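Local coordinates for protein pullulanase (Bacillus acidopullulyticus, PDB 2WAN) that hydrolyses alpha-1,6-glucosidic linkages in pullulan and at the branch points of starch polysaccharides, acting as a debranching enzyme, at residues W182-D187 with H218-S223; A166-D171 with Y212-D217; N197-S202 with Y244-N249; Q174-A179 with G203-G208; G208-K213 with V229-P234. All blocks are in the same frame, centred on the assembly; numbering follows the deposited sequence.

Contact 1. Residues W182-D187 with H218-S223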
# COMPACT_ATOMS: atom_id res chain seq x y z
N TRP A 182 -18.78 34.63 4.11
CA TRP A 182 -17.50 35.08 3.53
C TRP A 182 -16.38 34.04 3.65
O TRP A 182 -15.29 34.31 4.17
CB TRP A 182 -17.07 36.43 4.14
CG TRP A 182 -18.12 37.49 4.05
CD1 TRP A 182 -19.01 37.86 5.02
CD2 TRP A 182 -18.39 38.34 2.92
NE1 TRP A 182 -19.82 38.87 4.57
CE2 TRP A 182 -19.46 39.19 3.28
CE3 TRP A 182 -17.83 38.47 1.64
CZ2 TRP A 182 -19.99 40.16 2.41
CZ3 TRP A 182 -18.36 39.43 0.77
CH2 TRP A 182 -19.42 40.26 1.17
N SER A 183 -16.66 32.83 3.17
CA SER A 183 -15.71 31.73 3.30
C SER A 183 -15.45 31.04 1.96
O SER A 183 -16.26 30.21 1.53
CB SER A 183 -16.21 30.73 4.36
OG SER A 183 -15.22 29.75 4.64
N PRO A 184 -14.32 31.38 1.30
CA PRO A 184 -14.01 30.89 -0.05
C PRO A 184 -13.71 29.39 -0.15
O PRO A 184 -13.78 28.82 -1.24
CB PRO A 184 -12.76 31.67 -0.45
CG PRO A 184 -12.50 32.63 0.64
CD PRO A 184 -13.20 32.15 1.86
N ASP A 185 -13.36 28.77 0.98
CA ASP A 185 -12.99 27.35 0.97
C ASP A 185 -14.12 26.40 1.39
O ASP A 185 -13.91 25.20 1.53
CB ASP A 185 -11.71 27.12 1.78
CG ASP A 185 -11.85 27.49 3.25
OD1 ASP A 185 -12.83 28.17 3.63
OD2 ASP A 185 -10.97 27.08 4.04
N ASP A 186 -15.33 26.94 1.58
CA ASP A 186 -16.50 26.13 1.90
C ASP A 186 -17.20 25.67 0.61
O ASP A 186 -17.90 26.46 -0.03
CB ASP A 186 -17.47 26.90 2.81
CG ASP A 186 -18.45 25.98 3.55
OD1 ASP A 186 -18.85 24.93 3.00
OD2 ASP A 186 -18.83 26.30 4.70
N ASP A 187 -17.02 24.40 0.24
CA ASP A 187 -17.58 23.86 -1.01
C ASP A 187 -19.08 23.58 -0.94
O ASP A 187 -19.66 23.04 -1.89
CB ASP A 187 -16.82 22.60 -1.45
CG ASP A 187 -15.51 22.94 -2.14
OD1 ASP A 187 -15.33 24.10 -2.59
OD2 ASP A 187 -14.64 22.04 -2.22
N HIS A 218 -10.44 28.44 -3.65
CA HIS A 218 -10.49 28.41 -2.18
C HIS A 218 -9.73 29.54 -1.47
O HIS A 218 -9.36 29.40 -0.30
CB HIS A 218 -10.05 27.04 -1.63
CG HIS A 218 -11.01 25.93 -1.94
ND1 HIS A 218 -10.59 24.63 -2.14
CD2 HIS A 218 -12.35 25.92 -2.08
CE1 HIS A 218 -11.64 23.86 -2.38
NE2 HIS A 218 -12.72 24.62 -2.35
N SER A 219 -9.49 30.65 -2.17
CA SER A 219 -8.88 31.81 -1.52
C SER A 219 -9.47 33.13 -2.01
O SER A 219 -10.36 33.15 -2.87
CB SER A 219 -7.35 31.82 -1.67
OG SER A 219 -6.97 32.05 -3.01
N TRP A 220 -8.98 34.23 -1.42
CA TRP A 220 -9.38 35.57 -1.81
C TRP A 220 -8.40 36.17 -2.81
O TRP A 220 -8.50 37.36 -3.17
CB TRP A 220 -9.49 36.47 -0.58
CG TRP A 220 -10.66 36.16 0.31
CD1 TRP A 220 -10.61 35.67 1.59
CD2 TRP A 220 -12.05 36.33 0.00
NE1 TRP A 220 -11.88 35.53 2.09
CE2 TRP A 220 -12.79 35.93 1.14
CE3 TRP A 220 -12.75 36.80 -1.13
CZ2 TRP A 220 -14.18 35.97 1.18
CZ3 TRP A 220 -14.13 36.83 -1.08
CH2 TRP A 220 -14.84 36.43 0.06
N ASN A 221 -7.43 35.37 -3.26
CA ASN A 221 -6.45 35.83 -4.24
C ASN A 221 -7.16 36.40 -5.46
O ASN A 221 -6.83 37.50 -5.94
CB ASN A 221 -5.54 34.67 -4.65
CG ASN A 221 -4.09 35.08 -4.75
OD1 ASN A 221 -3.72 35.98 -5.52
ND2 ASN A 221 -3.24 34.40 -3.98
N THR A 222 -8.15 35.66 -5.95
CA THR A 222 -8.94 36.08 -7.10
C THR A 222 -10.42 35.89 -6.82
O THR A 222 -10.89 34.76 -6.58
CB THR A 222 -8.53 35.28 -8.35
OG1 THR A 222 -7.13 35.48 -8.59
CG2 THR A 222 -9.31 35.73 -9.57
N SER A 223 -11.16 37.00 -6.83
CA SER A 223 -12.61 36.95 -6.77
C SER A 223 -13.21 37.93 -7.78
O SER A 223 -12.57 38.94 -8.14
CB SER A 223 -13.13 37.25 -5.36
OG SER A 223 -12.81 38.56 -4.95
O HOH W 1 -13.05 29.21 -3.87

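Contact 2. Residues A166-D171 with Y212-D217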
# COMPACT_ATOMS: atom_id res chain seq x y z
N ALA A 166 -15.06 27.48 -8.34
CA ALA A 166 -15.74 28.76 -8.17
C ALA A 166 -16.78 28.65 -7.07
O ALA A 166 -17.77 27.92 -7.21
CB ALA A 166 -16.37 29.20 -9.47
N VAL A 167 -16.56 29.37 -5.98
CA VAL A 167 -17.41 29.29 -4.81
C VAL A 167 -18.14 30.62 -4.61
O VAL A 167 -17.51 31.68 -4.61
CB VAL A 167 -16.58 28.97 -3.54
CG1 VAL A 167 -17.45 29.09 -2.28
CG2 VAL A 167 -15.90 27.59 -3.65
N LEU A 168 -19.45 30.54 -4.44
CA LEU A 168 -20.27 31.70 -4.11
C LEU A 168 -19.99 32.12 -2.67
O LEU A 168 -20.20 31.35 -1.72
CB LEU A 168 -21.76 31.38 -4.30
CG LEU A 168 -22.78 32.46 -3.94
CD1 LEU A 168 -22.72 33.60 -4.92
CD2 LEU A 168 -24.18 31.87 -3.94
N VAL A 169 -19.49 33.34 -2.52
CA VAL A 169 -19.14 33.86 -1.20
C VAL A 169 -19.91 35.12 -0.87
O VAL A 169 -20.23 35.91 -1.76
CB VAL A 169 -17.62 34.14 -1.08
CG1 VAL A 169 -16.85 32.86 -1.17
CG2 VAL A 169 -17.15 35.10 -2.18
N GLY A 170 -20.20 35.31 0.42
CA GLY A 170 -20.89 36.51 0.87
C GLY A 170 -21.63 36.27 2.17
O GLY A 170 -21.36 35.29 2.87
N ASP A 171 -22.57 37.16 2.48
CA ASP A 171 -23.37 37.04 3.71
C ASP A 171 -24.65 36.20 3.49
O ASP A 171 -25.53 36.13 4.36
CB ASP A 171 -23.68 38.42 4.31
CG ASP A 171 -24.46 39.32 3.37
OD1 ASP A 171 -24.92 38.86 2.31
OD2 ASP A 171 -24.61 40.51 3.69
N TYR A 212 -22.70 39.39 -2.39
CA TYR A 212 -21.91 38.24 -2.81
C TYR A 212 -20.83 38.54 -3.85
O TYR A 212 -20.83 39.61 -4.50
CB TYR A 212 -22.82 37.12 -3.31
CG TYR A 212 -23.34 37.36 -4.70
CD1 TYR A 212 -22.65 36.89 -5.81
CD2 TYR A 212 -24.52 38.08 -4.91
CE1 TYR A 212 -23.11 37.11 -7.10
CE2 TYR A 212 -25.00 38.31 -6.20
CZ TYR A 212 -24.28 37.81 -7.29
OH TYR A 212 -24.72 38.03 -8.58
N LYS A 213 -19.92 37.58 -3.98
CA LYS A 213 -18.92 37.50 -5.03
C LYS A 213 -18.74 36.02 -5.41
O LYS A 213 -19.37 35.13 -4.81
CB LYS A 213 -17.57 38.05 -4.55
CG LYS A 213 -17.55 39.51 -4.13
CD LYS A 213 -16.14 40.04 -4.12
CE LYS A 213 -15.72 40.45 -5.53
NZ LYS A 213 -14.33 40.95 -5.60
N ILE A 214 -17.88 35.78 -6.39
CA ILE A 214 -17.41 34.44 -6.70
C ILE A 214 -15.92 34.41 -6.43
O ILE A 214 -15.15 35.17 -7.05
CB ILE A 214 -17.71 34.06 -8.18
CG1 ILE A 214 -19.23 34.03 -8.47
CG2 ILE A 214 -17.04 32.74 -8.57
CD1 ILE A 214 -20.02 32.93 -7.78
N ALA A 215 -15.50 33.56 -5.49
CA ALA A 215 -14.08 33.39 -5.17
C ALA A 215 -13.55 32.13 -5.82
O ALA A 215 -14.22 31.10 -5.81
CB ALA A 215 -13.86 33.36 -3.66
N LEU A 216 -12.34 32.22 -6.36
CA LEU A 216 -11.71 31.09 -7.05
C LEU A 216 -10.69 30.36 -6.19
O LEU A 216 -10.02 30.97 -5.34
CB LEU A 216 -11.04 31.56 -8.35
CG LEU A 216 -11.91 32.16 -9.47
CD1 LEU A 216 -11.14 32.12 -10.79
CD2 LEU A 216 -13.24 31.45 -9.61
N ASP A 217 -10.57 29.06 -6.41
CA ASP A 217 -9.46 28.26 -5.87
C ASP A 217 -9.32 28.29 -4.35
O ASP A 217 -8.21 28.16 -3.82
CB ASP A 217 -8.14 28.64 -6.56
CG ASP A 217 -8.24 28.57 -8.08
OD1 ASP A 217 -8.87 27.62 -8.59
OD2 ASP A 217 -7.69 29.46 -8.77

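Contact 3. Residues N197-S202 with Y244-N249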
# COMPACT_ATOMS: atom_id res chain seq x y z
N ASN A 197 -18.06 26.05 -20.16
CA ASN A 197 -18.00 27.51 -20.00
C ASN A 197 -19.20 28.11 -19.26
O ASN A 197 -19.55 29.27 -19.45
CB ASN A 197 -17.81 28.21 -21.36
CG ASN A 197 -17.25 29.62 -21.22
OD1 ASN A 197 -16.43 29.90 -20.35
ND2 ASN A 197 -17.70 30.52 -22.09
N LEU A 198 -19.83 27.30 -18.41
CA LEU A 198 -20.99 27.75 -17.63
C LEU A 198 -21.08 27.02 -16.29
O LEU A 198 -21.34 25.82 -16.23
CB LEU A 198 -22.29 27.59 -18.43
CG LEU A 198 -23.62 27.95 -17.76
CD1 LEU A 198 -23.71 29.43 -17.46
CD2 LEU A 198 -24.81 27.52 -18.63
N TYR A 199 -20.86 27.77 -15.21
CA TYR A 199 -20.93 27.22 -13.86
C TYR A 199 -22.04 27.91 -13.09
O TYR A 199 -22.15 29.15 -13.10
CB TYR A 199 -19.58 27.38 -13.15
CG TYR A 199 -18.57 26.35 -13.58
CD1 TYR A 199 -18.25 25.27 -12.75
CD2 TYR A 199 -17.94 26.44 -14.82
CE1 TYR A 199 -17.31 24.30 -13.16
CE2 TYR A 199 -17.01 25.49 -15.24
CZ TYR A 199 -16.70 24.43 -14.41
OH TYR A 199 -15.78 23.50 -14.83
N GLN A 200 -22.88 27.11 -12.43
CA GLN A 200 -24.05 27.64 -11.75
C GLN A 200 -24.30 26.98 -10.40
O GLN A 200 -23.88 25.84 -10.16
CB GLN A 200 -25.30 27.53 -12.63
CG GLN A 200 -25.20 28.31 -13.93
CD GLN A 200 -26.51 28.38 -14.68
OE1 GLN A 200 -26.95 29.47 -15.08
NE2 GLN A 200 -27.15 27.24 -14.89
N LEU A 201 -24.98 27.73 -9.53
CA LEU A 201 -25.52 27.21 -8.28
C LEU A 201 -26.89 27.83 -8.07
O LEU A 201 -27.06 29.05 -8.23
CB LEU A 201 -24.60 27.53 -7.10
CG LEU A 201 -24.99 27.01 -5.71
CD1 LEU A 201 -24.53 25.56 -5.52
CD2 LEU A 201 -24.40 27.89 -4.63
N SER A 202 -27.86 26.99 -7.73
CA SER A 202 -29.18 27.45 -7.33
C SER A 202 -29.39 27.14 -5.85
O SER A 202 -28.82 26.18 -5.32
CB SER A 202 -30.27 26.79 -8.16
OG SER A 202 -30.10 27.05 -9.54
N TYR A 244 -21.36 31.82 -13.08
CA TYR A 244 -20.00 32.26 -13.37
C TYR A 244 -19.58 31.78 -14.74
O TYR A 244 -19.69 30.60 -15.05
CB TYR A 244 -19.02 31.78 -12.30
CG TYR A 244 -17.57 32.05 -12.61
CD1 TYR A 244 -17.07 33.36 -12.63
CD2 TYR A 244 -16.68 31.00 -12.89
CE1 TYR A 244 -15.72 33.61 -12.93
CE2 TYR A 244 -15.34 31.24 -13.19
CZ TYR A 244 -14.86 32.55 -13.20
OH TYR A 244 -13.54 32.78 -13.48
N ILE A 245 -19.09 32.71 -15.56
CA ILE A 245 -18.62 32.38 -16.91
C ILE A 245 -17.10 32.46 -17.00
O ILE A 245 -16.53 33.55 -16.94
CB ILE A 245 -19.25 33.31 -18.00
CG1 ILE A 245 -20.77 33.47 -17.80
CG2 ILE A 245 -18.89 32.81 -19.41
CD1 ILE A 245 -21.60 32.25 -18.10
N PRO A 246 -16.43 31.30 -17.12
CA PRO A 246 -14.96 31.27 -17.15
C PRO A 246 -14.30 32.13 -18.25
O PRO A 246 -13.30 32.80 -17.98
CB PRO A 246 -14.65 29.78 -17.35
CG PRO A 246 -15.82 29.08 -16.72
CD PRO A 246 -17.01 29.95 -17.07
N SER A 247 -14.87 32.14 -19.46
CA SER A 247 -14.28 32.90 -20.58
C SER A 247 -14.11 34.40 -20.30
O SER A 247 -13.11 35.00 -20.69
CB SER A 247 -15.08 32.70 -21.88
OG SER A 247 -16.44 33.06 -21.71
N THR A 248 -15.08 34.97 -19.60
CA THR A 248 -15.13 36.42 -19.37
C THR A 248 -14.99 36.81 -17.90
O THR A 248 -14.93 38.01 -17.57
CB THR A 248 -16.47 36.98 -19.88
OG1 THR A 248 -17.54 36.34 -19.17
CG2 THR A 248 -16.65 36.73 -21.39
N ASN A 249 -14.97 35.82 -17.01
CA ASN A 249 -15.02 36.04 -15.55
C ASN A 249 -16.29 36.74 -15.09
O ASN A 249 -16.34 37.30 -13.99
CB ASN A 249 -13.79 36.80 -15.06
CG ASN A 249 -12.51 36.11 -15.42
OD1 ASN A 249 -11.61 36.72 -15.99
ND2 ASN A 249 -12.42 34.82 -15.10

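Contact 4. Residues Q174-A179 with G203-G208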
# COMPACT_ATOMS: atom_id res chain seq x y z
N GLN A 174 -24.49 31.23 4.86
CA GLN A 174 -25.16 30.48 5.92
C GLN A 174 -26.57 30.11 5.50
O GLN A 174 -26.99 28.96 5.67
CB GLN A 174 -25.17 31.27 7.23
CG GLN A 174 -23.81 31.34 7.89
CD GLN A 174 -23.83 32.00 9.24
OE1 GLN A 174 -23.04 31.66 10.11
NE2 GLN A 174 -24.73 32.97 9.42
N ALA A 175 -27.29 31.08 4.93
CA ALA A 175 -28.63 30.87 4.39
C ALA A 175 -28.68 29.83 3.26
O ALA A 175 -29.76 29.35 2.90
CB ALA A 175 -29.22 32.20 3.92
N LEU A 176 -27.52 29.49 2.72
CA LEU A 176 -27.41 28.44 1.71
C LEU A 176 -26.73 27.19 2.28
O LEU A 176 -26.28 26.32 1.52
CB LEU A 176 -26.67 28.96 0.47
CG LEU A 176 -27.46 29.95 -0.39
CD1 LEU A 176 -26.60 30.54 -1.49
CD2 LEU A 176 -28.70 29.29 -0.98
N GLY A 177 -26.65 27.11 3.60
CA GLY A 177 -26.21 25.90 4.29
C GLY A 177 -24.77 25.86 4.77
O GLY A 177 -24.39 24.92 5.46
N ALA A 178 -23.98 26.87 4.41
CA ALA A 178 -22.58 26.94 4.84
C ALA A 178 -22.47 27.25 6.33
O ALA A 178 -23.34 27.91 6.89
CB ALA A 178 -21.80 27.96 4.02
N ALA A 179 -21.40 26.76 6.95
CA ALA A 179 -21.14 27.03 8.36
C ALA A 179 -20.99 28.53 8.62
O ALA A 179 -21.62 29.08 9.52
CB ALA A 179 -19.89 26.28 8.81
N GLY A 203 -30.19 27.97 -5.20
CA GLY A 203 -30.55 27.77 -3.80
C GLY A 203 -31.68 28.70 -3.45
O GLY A 203 -31.90 29.71 -4.12
N THR A 204 -32.41 28.37 -2.38
CA THR A 204 -33.51 29.21 -1.92
C THR A 204 -33.05 30.12 -0.79
O THR A 204 -32.47 29.66 0.19
CB THR A 204 -34.74 28.36 -1.48
OG1 THR A 204 -35.01 27.37 -2.47
CG2 THR A 204 -35.97 29.25 -1.31
N LEU A 205 -33.32 31.41 -0.96
CA LEU A 205 -32.93 32.43 -0.00
C LEU A 205 -34.16 33.08 0.64
O LEU A 205 -35.12 33.40 -0.06
CB LEU A 205 -32.10 33.51 -0.72
CG LEU A 205 -30.59 33.68 -0.49
CD1 LEU A 205 -29.91 32.49 0.17
CD2 LEU A 205 -29.89 34.06 -1.79
N PRO A 206 -34.13 33.26 1.97
CA PRO A 206 -35.19 34.05 2.62
C PRO A 206 -35.14 35.51 2.19
O PRO A 206 -34.09 35.99 1.73
CB PRO A 206 -34.85 33.92 4.12
CG PRO A 206 -33.99 32.70 4.22
CD PRO A 206 -33.19 32.69 2.95
N ALA A 207 -36.26 36.22 2.35
CA ALA A 207 -36.34 37.65 2.04
C ALA A 207 -35.21 38.44 2.69
O ALA A 207 -34.76 38.10 3.79
CB ALA A 207 -37.69 38.20 2.47
N GLY A 208 -34.75 39.49 2.02
CA GLY A 208 -33.75 40.40 2.58
C GLY A 208 -32.69 40.87 1.61
O GLY A 208 -32.71 40.51 0.43

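Contact 5. Residues G208-K213 with V229-P234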
# COMPACT_ATOMS: atom_id res chain seq x y z
N GLY A 208 -34.75 39.49 2.02
CA GLY A 208 -33.75 40.40 2.58
C GLY A 208 -32.69 40.87 1.61
O GLY A 208 -32.71 40.51 0.43
N THR A 209 -31.76 41.68 2.11
CA THR A 209 -30.66 42.23 1.31
C THR A 209 -29.38 41.45 1.59
O THR A 209 -29.05 41.17 2.74
CB THR A 209 -30.43 43.73 1.59
OG1 THR A 209 -30.20 43.92 2.99
CG2 THR A 209 -31.65 44.55 1.19
N TYR A 210 -28.66 41.10 0.52
CA TYR A 210 -27.44 40.28 0.62
C TYR A 210 -26.30 40.88 -0.19
O TYR A 210 -26.51 41.75 -1.02
CB TYR A 210 -27.71 38.87 0.10
CG TYR A 210 -28.77 38.10 0.84
CD1 TYR A 210 -28.45 37.33 1.96
CD2 TYR A 210 -30.11 38.13 0.42
CE1 TYR A 210 -29.43 36.61 2.65
CE2 TYR A 210 -31.09 37.41 1.10
CZ TYR A 210 -30.75 36.65 2.21
OH TYR A 210 -31.72 35.95 2.88
N GLN A 211 -25.09 40.39 0.06
CA GLN A 211 -23.95 40.71 -0.79
C GLN A 211 -23.20 39.45 -1.16
O GLN A 211 -23.07 38.54 -0.34
CB GLN A 211 -23.00 41.67 -0.09
CG GLN A 211 -23.37 43.13 -0.23
CD GLN A 211 -22.26 44.04 0.24
OE1 GLN A 211 -22.31 45.25 0.06
NE2 GLN A 211 -21.23 43.44 0.84
N TYR A 212 -22.70 39.39 -2.39
CA TYR A 212 -21.91 38.24 -2.81
C TYR A 212 -20.83 38.54 -3.85
O TYR A 212 -20.83 39.61 -4.50
CB TYR A 212 -22.82 37.12 -3.31
CG TYR A 212 -23.34 37.36 -4.70
CD1 TYR A 212 -22.65 36.89 -5.81
CD2 TYR A 212 -24.52 38.08 -4.91
CE1 TYR A 212 -23.11 37.11 -7.10
CE2 TYR A 212 -25.00 38.31 -6.20
CZ TYR A 212 -24.28 37.81 -7.29
OH TYR A 212 -24.72 38.03 -8.58
N LYS A 213 -19.92 37.58 -3.98
CA LYS A 213 -18.92 37.50 -5.03
C LYS A 213 -18.74 36.02 -5.41
O LYS A 213 -19.37 35.13 -4.81
CB LYS A 213 -17.57 38.05 -4.55
CG LYS A 213 -17.55 39.51 -4.13
CD LYS A 213 -16.14 40.04 -4.12
CE LYS A 213 -15.72 40.45 -5.53
NZ LYS A 213 -14.33 40.95 -5.60
N VAL A 229 -21.43 42.33 -4.95
CA VAL A 229 -22.70 42.48 -5.66
C VAL A 229 -23.86 42.51 -4.66
O VAL A 229 -23.97 41.63 -3.80
CB VAL A 229 -22.94 41.35 -6.70
CG1 VAL A 229 -24.27 41.56 -7.44
CG2 VAL A 229 -21.80 41.29 -7.71
N SER A 230 -24.73 43.52 -4.80
CA SER A 230 -25.94 43.64 -3.98
C SER A 230 -27.09 42.82 -4.55
O SER A 230 -27.36 42.86 -5.76
CB SER A 230 -26.39 45.10 -3.86
OG SER A 230 -25.39 45.88 -3.22
N LEU A 231 -27.77 42.09 -3.66
CA LEU A 231 -28.90 41.23 -4.02
C LEU A 231 -30.03 41.39 -3.00
O LEU A 231 -29.86 41.07 -1.82
CB LEU A 231 -28.45 39.76 -4.08
CG LEU A 231 -29.50 38.64 -4.22
CD1 LEU A 231 -30.04 38.57 -5.63
CD2 LEU A 231 -28.90 37.30 -3.83
N THR A 232 -31.17 41.89 -3.45
CA THR A 232 -32.36 41.96 -2.60
C THR A 232 -33.35 40.86 -2.98
O THR A 232 -33.73 40.73 -4.15
CB THR A 232 -33.04 43.35 -2.62
OG1 THR A 232 -33.37 43.70 -3.97
CG2 THR A 232 -32.11 44.41 -2.08
N VAL A 233 -33.73 40.05 -2.00
CA VAL A 233 -34.69 38.97 -2.17
C VAL A 233 -36.05 39.44 -1.66
O VAL A 233 -36.18 39.79 -0.48
CB VAL A 233 -34.23 37.68 -1.43
CG1 VAL A 233 -35.28 36.58 -1.52
CG2 VAL A 233 -32.91 37.18 -2.01
N PRO A 234 -37.07 39.45 -2.54
CA PRO A 234 -38.39 40.01 -2.23
C PRO A 234 -39.16 39.25 -1.14
O PRO A 234 -38.72 38.19 -0.70
CB PRO A 234 -39.14 39.91 -3.56
CG PRO A 234 -38.49 38.76 -4.26
CD PRO A 234 -37.04 38.88 -3.90

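Contact 1. Residues W182-D187 with H218-S223
D185 and H218 bring the two backbones together, their CA atoms 4.2 Å apart, where a type I beta turn from S183 to D186 meets the loop that follows strand 208-216. Both loops belong to the X25 domain of the pullulanase, and neither segment forms a regular strand pairing here. A water bridges the backbones instead, donating to P184 O and accepting from H218 N. The CA of H218 makes a nearly straight CA-H...O contact with P184 O, 3.4 Å long. Among the side chains, the P184 ring crosses W220 at about a right angle. P184 CG lies over one indole face, 3.4 Å from the centroid of the five-membered ring and 19° off its normal, a CH-pi contact. W182 O lies at the edge of the W220 ring, and W220 CH2 in turn lies at the edge of the W182 ring, 3.9 Å from W182 CE3; the two indoles do not stack. H218 CG stands anti to the carbonyl carbon (chi1 -68°), and the imidazole beyond it crosses D187. H218 NE2 donates in its ring plane to D187 OD1 on the carboxylate's syn side, tilted out of the carboxylate plane, 2.7 Å away with 167° at the hydrogen.

Contact 2. Residues A166-D171 with Y212-D217
V167 and A215 exchange two backbone hydrogen bonds, and V169 and K213 exchange two more. The bond from V167 N to A215 O, 2.9 Å, is nearly straight at 176°. These antiparallel hydrogen-bonded pairs join strands 166-170 and 208-216 in the three-stranded sheet of the X25 domain. On the face bearing L168 and I214, L168 CD1 comes within 3.4 Å of Y212 CD1 and also meets I214 CD1. L168 CG is anti to the backbone N (chi1 177°), and the branch beyond it leans across toward the second strand. A166 CB fits against I214 CG2 at 3.7 Å. On the other face V169 CG1 packs on A215 CB at 3.9 Å. At G170 the strands close to 4.2 Å between its CA and that of Y212, where a side chain on G170 would clash. Farther out, F242 and Y244 of strand 238-245 lie against the L168 face; D253 takes the Y212 hydroxyl, and S223 and P225 receive K213 NZ. The chemistry is therefore divided: paired N-H...O bonds hold the backbones, apolar side chains pack on both faces, and the polar ends of Y212 and K213 find partners on strands 250-253 and 223-233.

Contact 3. Residues N197-S202 with Y244-N249
The Y199 ring and P246 cross at about a right angle, with P246 CG 3.9 Å from Y199 CD2, while the Y244 ring has P246 N over one face, offset toward the rim. The carboxamide of N197 is the third flat group, and its two polar atoms both turn to S247. This is the end of the central strand pair, 198-205 with 238-245, in the four-stranded antiparallel sheet of the X25 domain. Y199 and Y244 form an antiparallel hydrogen-bonded pair: Y244 N reaches Y199 O at 2.8 Å, and Y199 N returns to Y244 O at 3.1 Å. Beyond this pair the chain turns at P246. N197 CG is anti to the backbone N (chi1 -160°), and the amide past it accepts S247 N on a lone pair of OD1. Its ND2 also donates to S265 O. An alanine at N197 would remove both amide atoms and would probably leave S247 N without its acceptor and the turn freer to shift. Alongside, L198 CD1 meets I245 CD1 at 3.6 Å, and I245 CG2 packs 3.6 Å from N197 O, a buried carbonyl oxygen with no polar partner in the model. S247 OG lies 2° out of the N197 amide plane and receives ND2 in a 2.9 Å bond with 166° at the hydrogen.

Contact 4. Residues Q174-A179 with G203-G208
A175 is the first residue of 174-179 to meet the other segment, its CB directed toward L205 and P206. The methyl rests 3.8 Å from L205 CD1 and 4.1 Å from P206 CD, so this small side chain touches a leucine branch and the CD corner of the proline ring. L176 follows and makes the larger share of the packing. Its CG is anti to the carbonyl carbon (chi1 -72°), and from there the isobutyl group crosses L205 at about a right angle. L205 CD1 comes within 3.6 Å of L176 CG and equally close to L176 CD2, so one methyl of L205 sits against the fork of L176. The same L176 CD2 lies 3.7 Å from G203 CA. A CB on G203 would clash with this methyl; its absence lets L176 come this close to the strand. The contact joins the long loop between strands 166-170 and 192-195 to the end of strand 198-205, within the X25 domain of the pullulanase. Past L176 the chain swings away through G177, whose N donates to Q174 O at 2.8 Å and closes a tight turn behind the two packing residues. L205 itself continues inward to L231, V233 and F242, while L176 also touches T189.

Contact 5. Residues G208-K213 with V229-P234
Y212 CG sits between the backbone N and the carbonyl carbon (chi1 78°), and V229 CG1 is anti to its own backbone N; the two side chains lie side by side, pointing the same way. V229 CB stands over one face of the Y212 ring, 3.9 Å from the centroid and offset toward the rim, a CH-pi contact, and V229 CG1 reaches Y212 CE2 at 3.6 Å. Strands 208-216 and 223-233 make a beta hairpin in the X25 domain; the two short strand segments run antiparallel, their directions 152° apart. The pairs G208-V233, Y210-L231 and Y212-V229 are antiparallel hydrogen-bonded, each giving two backbone bonds; V233 N to G208 O is 2.7 Å. On the same face as Y212, Y210 CE2 packs on V233 CG2 at 3.6 Å, while the Y210 hydroxyl bonds P206 O. On the opposite face the methyls of T209 and T232 press tightly, CG2 to CG2 at 3.3 Å. An alanine at Y212 would probably leave V229 without its ring partner and D253 without the hydroxyl that bonds it. The chemistry implies a hairpin held by six backbone bonds, with aromatic and aliphatic groups packed on one face and polar residues, two threonines, a serine and a glutamine, on the other.

Overall arrangement
All five contacts lie within the X25 domain and build two neighbouring sheets. Contacts 2 and 5 share strand 208-216, binding it to 166-170 and to 223-233; contact 3 pairs strands of the other sheet. Contacts 2 and 3 are buried, contact 5 partly so, and these rely on backbone bonds with apolar packing, contact 3 adding a side-chain amide. Contacts 1 and 4 lie at the surface: contact 1 joins two loops through a histidine-carboxylate bond, a water and an indole, while contact 4 lays a loop on strand 198-205, which contact 3 also uses, by hydrocarbon alone. The sheets meet where Y244 of contact 3 packs on A166, I214 and L216 of contact 2.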